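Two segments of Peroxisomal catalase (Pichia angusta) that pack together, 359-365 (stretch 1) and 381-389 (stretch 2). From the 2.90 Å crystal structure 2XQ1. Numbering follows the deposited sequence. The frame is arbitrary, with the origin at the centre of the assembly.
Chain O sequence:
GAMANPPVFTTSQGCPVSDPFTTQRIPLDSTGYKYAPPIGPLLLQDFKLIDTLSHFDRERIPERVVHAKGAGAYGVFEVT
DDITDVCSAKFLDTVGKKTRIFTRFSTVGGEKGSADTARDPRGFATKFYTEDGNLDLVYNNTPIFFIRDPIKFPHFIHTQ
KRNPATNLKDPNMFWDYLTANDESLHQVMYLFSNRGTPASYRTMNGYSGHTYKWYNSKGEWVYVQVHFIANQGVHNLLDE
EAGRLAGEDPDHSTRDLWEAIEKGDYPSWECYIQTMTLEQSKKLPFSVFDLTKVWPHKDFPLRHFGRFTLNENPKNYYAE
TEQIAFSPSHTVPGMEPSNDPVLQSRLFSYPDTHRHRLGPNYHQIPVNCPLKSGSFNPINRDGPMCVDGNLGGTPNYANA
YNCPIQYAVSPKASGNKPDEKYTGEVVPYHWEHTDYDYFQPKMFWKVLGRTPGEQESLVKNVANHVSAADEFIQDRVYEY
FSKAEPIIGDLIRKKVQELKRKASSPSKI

Stretch 1 359-365: GPNYHQI
Stretch 2 381-389: RDGPMCVDG

Two amide side chains, Asn361 from a beta turn and Gln364 from the 3-10 segment that follows it, hold an irregular loop by hydrogen bonding to its main chain, with a proline-proline contact at one end and little other apolar packing.

Stretch 1 starts at Gly359, the first residue to leave the geometry of a preceding helix. Its phi/psi of 145/167° would jam a CB against the carbonyl O of the residue before, so glycine suits the position. A type I beta turn then runs from Gly359 to Tyr362, with Pro360 at -47/-41° and Asn361 at -108/41°, closed by the hydrogen bond from Tyr362 N to Gly359 O at 3.1 Å. A 3-10 segment follows (-63/-27°, -62/-19° and -79/-14° at 362-364; Ile365 -64/128°), with Gln364 N hydrogen-bonded to Asn361 O and Ile365 N to Tyr362 O, both at 3.1 Å. This winding turns the CA-to-CB bonds of Pro360, Asn361 and Gln364 toward stretch 2, whereas those of Tyr362 and Ile365 point away.

Stretch 2 lacks regular structure. From Arg381 (-132/165°) it bends through positive phi at Asp382 (63/-147°), Gly383 (85/157°) and, after Pro384 (-52/149°), Met385 (53/48°), then passes Cys386 (-83/103°), Val387 (-111/-7°) and Asp388 (-92/14°) to Gly389 (89/-11°). The CA-to-CB bonds of Pro384 to Val387 lie sideways; Met385 (m, m, m) leads its end away and Cys386 is t, so the main chain meets the amides. The chains advance in the same sense: Pro360 CA lies 6.4 Å from Gly383 CA, Asn361 CA 6.6 Å from Cys386 CA, and Gln364 CA 6.6 Å from Asp388 CA. Of 366 Å² buried in total, Gln364 (95 Å²), Asn361 (67), Pro384 (53) and Pro360 (39) contribute most; both amide residues are buried, whereas Asp388 is exposed.

At the first end, Pro360 CG meets Pro384 CG at 3.5 Å; both rings are C-gamma exo, and their compact apolar surfaces need no polar partners. Asn361 takes chi1 -80° (m) and chi2 -43°, carrying ND2 into the bend. Asn361 ND2 donates to Asp382 O at 2.9 Å and to Pro384 O at 3.0 Å, each at 162°, tying together carbonyls two residues apart. Asn361 OD1 is satisfied elsewhere in the structure. Gly383 gives this amide room: an ideal CB there would clash, 2.8 Å from Asn361 ND2, and positive phi independently favours glycine.

Gln364 works through its acceptor. With chi1 -70° (m), chi2 173° (t) and chi3 35°, Gln364 OE1 accepts from Val387 N at 2.7 Å (148°) and, weakly, from Asp388 N at 3.0 Å (130°). Val387 (m) also places CG2 3.4 Å from Gln364 OE1. Asp388 (chi1 64°, p) brings OD2 to 3.1 Å from Gln364 NE2, but the angle is too poor for a hydrogen bond. Asp388 OD2 also lies 4.5 Å from His363 NE2, oblique to the ring.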

# COMPACT_ATOMS: atom_id res chain seq x y z
N GLY O 359 -4.43 2.13 7.11
CA GLY O 359 -3.11 1.54 7.08
C GLY O 359 -2.84 0.78 8.34
O GLY O 359 -3.59 0.94 9.32
N PRO O 360 -1.77 -0.03 8.34
CA PRO O 360 -1.38 -0.85 9.50
C PRO O 360 -1.38 -0.11 10.82
O PRO O 360 -1.84 -0.68 11.82
CB PRO O 360 0.04 -1.30 9.16
CG PRO O 360 0.03 -1.36 7.65
CD PRO O 360 -0.88 -0.27 7.17
N ASN O 361 -0.89 1.14 10.81
CA ASN O 361 -0.78 1.95 12.03
C ASN O 361 -1.78 3.10 12.14
O ASN O 361 -1.45 4.17 12.64
CB ASN O 361 0.65 2.42 12.21
CG ASN O 361 1.53 1.33 12.80
OD1 ASN O 361 1.14 0.63 13.75
ND2 ASN O 361 2.74 1.18 12.25
N TYR O 362 -3.03 2.83 11.73
CA TYR O 362 -4.11 3.80 11.77
C TYR O 362 -4.52 4.30 13.15
O TYR O 362 -5.03 5.42 13.28
CB TYR O 362 -5.33 3.25 11.06
CG TYR O 362 -6.12 2.23 11.83
CD1 TYR O 362 -5.78 0.88 11.79
CD2 TYR O 362 -7.28 2.59 12.53
CE1 TYR O 362 -6.53 -0.08 12.46
CE2 TYR O 362 -8.03 1.64 13.18
CZ TYR O 362 -7.63 0.31 13.15
OH TYR O 362 -8.35 -0.65 13.82
N HIS O 363 -4.31 3.51 14.19
CA HIS O 363 -4.61 4.01 15.50
C HIS O 363 -3.77 5.22 15.87
O HIS O 363 -4.11 5.94 16.82
CB HIS O 363 -4.41 2.95 16.56
CG HIS O 363 -3.02 2.43 16.61
ND1 HIS O 363 -2.55 1.48 15.72
CD2 HIS O 363 -1.99 2.73 17.43
CE1 HIS O 363 -1.28 1.22 16.00
NE2 HIS O 363 -0.92 1.97 17.03
N GLN O 364 -2.65 5.43 15.18
CA GLN O 364 -1.76 6.57 15.49
C GLN O 364 -2.26 7.88 14.90
O GLN O 364 -1.78 8.93 15.27
CB GLN O 364 -0.29 6.30 15.07
CG GLN O 364 0.38 5.24 15.94
CD GLN O 364 1.77 4.80 15.48
OE1 GLN O 364 2.56 5.59 14.95
NE2 GLN O 364 2.07 3.52 15.73
N ILE O 365 -3.23 7.82 14.00
CA ILE O 365 -3.86 9.04 13.53
C ILE O 365 -4.60 9.71 14.70
O ILE O 365 -5.39 9.07 15.38
CB ILE O 365 -4.89 8.74 12.45
CG1 ILE O 365 -4.27 7.99 11.27
CG2 ILE O 365 -5.49 10.04 11.96
CD1 ILE O 365 -5.25 7.47 10.30
N ARG O 381 4.92 -3.31 17.65
CA ARG O 381 5.94 -2.35 17.19
C ARG O 381 6.12 -2.29 15.68
O ARG O 381 5.69 -3.18 14.93
CB ARG O 381 7.30 -2.65 17.84
CG ARG O 381 7.24 -2.99 19.31
CD ARG O 381 6.88 -1.78 20.17
NE ARG O 381 8.03 -0.91 20.44
CZ ARG O 381 8.92 -1.12 21.41
NH1 ARG O 381 8.81 -2.18 22.23
NH2 ARG O 381 9.93 -0.28 21.57
N ASP O 382 6.80 -1.24 15.24
CA ASP O 382 7.17 -1.07 13.83
C ASP O 382 5.90 -0.95 12.94
O ASP O 382 4.88 -0.38 13.39
CB ASP O 382 8.11 -2.21 13.36
CG ASP O 382 9.41 -2.32 14.20
OD1 ASP O 382 9.60 -1.58 15.19
OD2 ASP O 382 10.26 -3.18 13.86
N GLY O 383 5.98 -1.46 11.71
CA GLY O 383 4.88 -1.32 10.74
C GLY O 383 5.00 0.00 10.02
O GLY O 383 5.62 0.95 10.53
N PRO O 384 4.43 0.12 8.82
CA PRO O 384 4.50 1.38 8.02
C PRO O 384 4.08 2.62 8.80
O PRO O 384 3.20 2.55 9.67
CB PRO O 384 3.47 1.18 6.91
CG PRO O 384 3.23 -0.29 6.84
CD PRO O 384 3.51 -0.88 8.22
N MET O 385 4.68 3.75 8.46
CA MET O 385 4.21 5.03 8.98
C MET O 385 4.11 5.05 10.49
O MET O 385 3.09 5.48 11.08
CB MET O 385 2.87 5.38 8.34
CG MET O 385 3.04 5.81 6.91
SD MET O 385 4.21 7.19 6.76
CE MET O 385 3.38 8.52 7.67
N CYS O 386 5.17 4.59 11.13
CA CYS O 386 5.21 4.55 12.57
C CYS O 386 5.62 5.92 13.14
O CYS O 386 6.80 6.27 13.13
CB CYS O 386 6.17 3.48 13.02
SG CYS O 386 6.27 3.38 14.77
N VAL O 387 4.65 6.68 13.64
CA VAL O 387 4.87 8.07 13.98
C VAL O 387 4.85 8.42 15.49
O VAL O 387 5.15 9.56 15.89
CB VAL O 387 3.87 8.96 13.20
CG1 VAL O 387 4.06 8.80 11.71
CG2 VAL O 387 2.41 8.68 13.59
N ASP O 388 4.49 7.46 16.33
CA ASP O 388 4.29 7.76 17.76
C ASP O 388 5.55 7.55 18.60
O ASP O 388 5.46 7.47 19.82
CB ASP O 388 3.10 6.96 18.32
CG ASP O 388 3.32 5.42 18.30
OD1 ASP O 388 4.47 4.93 18.00
OD2 ASP O 388 2.33 4.66 18.59
N GLY O 389 6.71 7.39 17.93
CA GLY O 389 7.98 7.10 18.60
C GLY O 389 8.36 5.63 18.83
O GLY O 389 9.52 5.34 19.23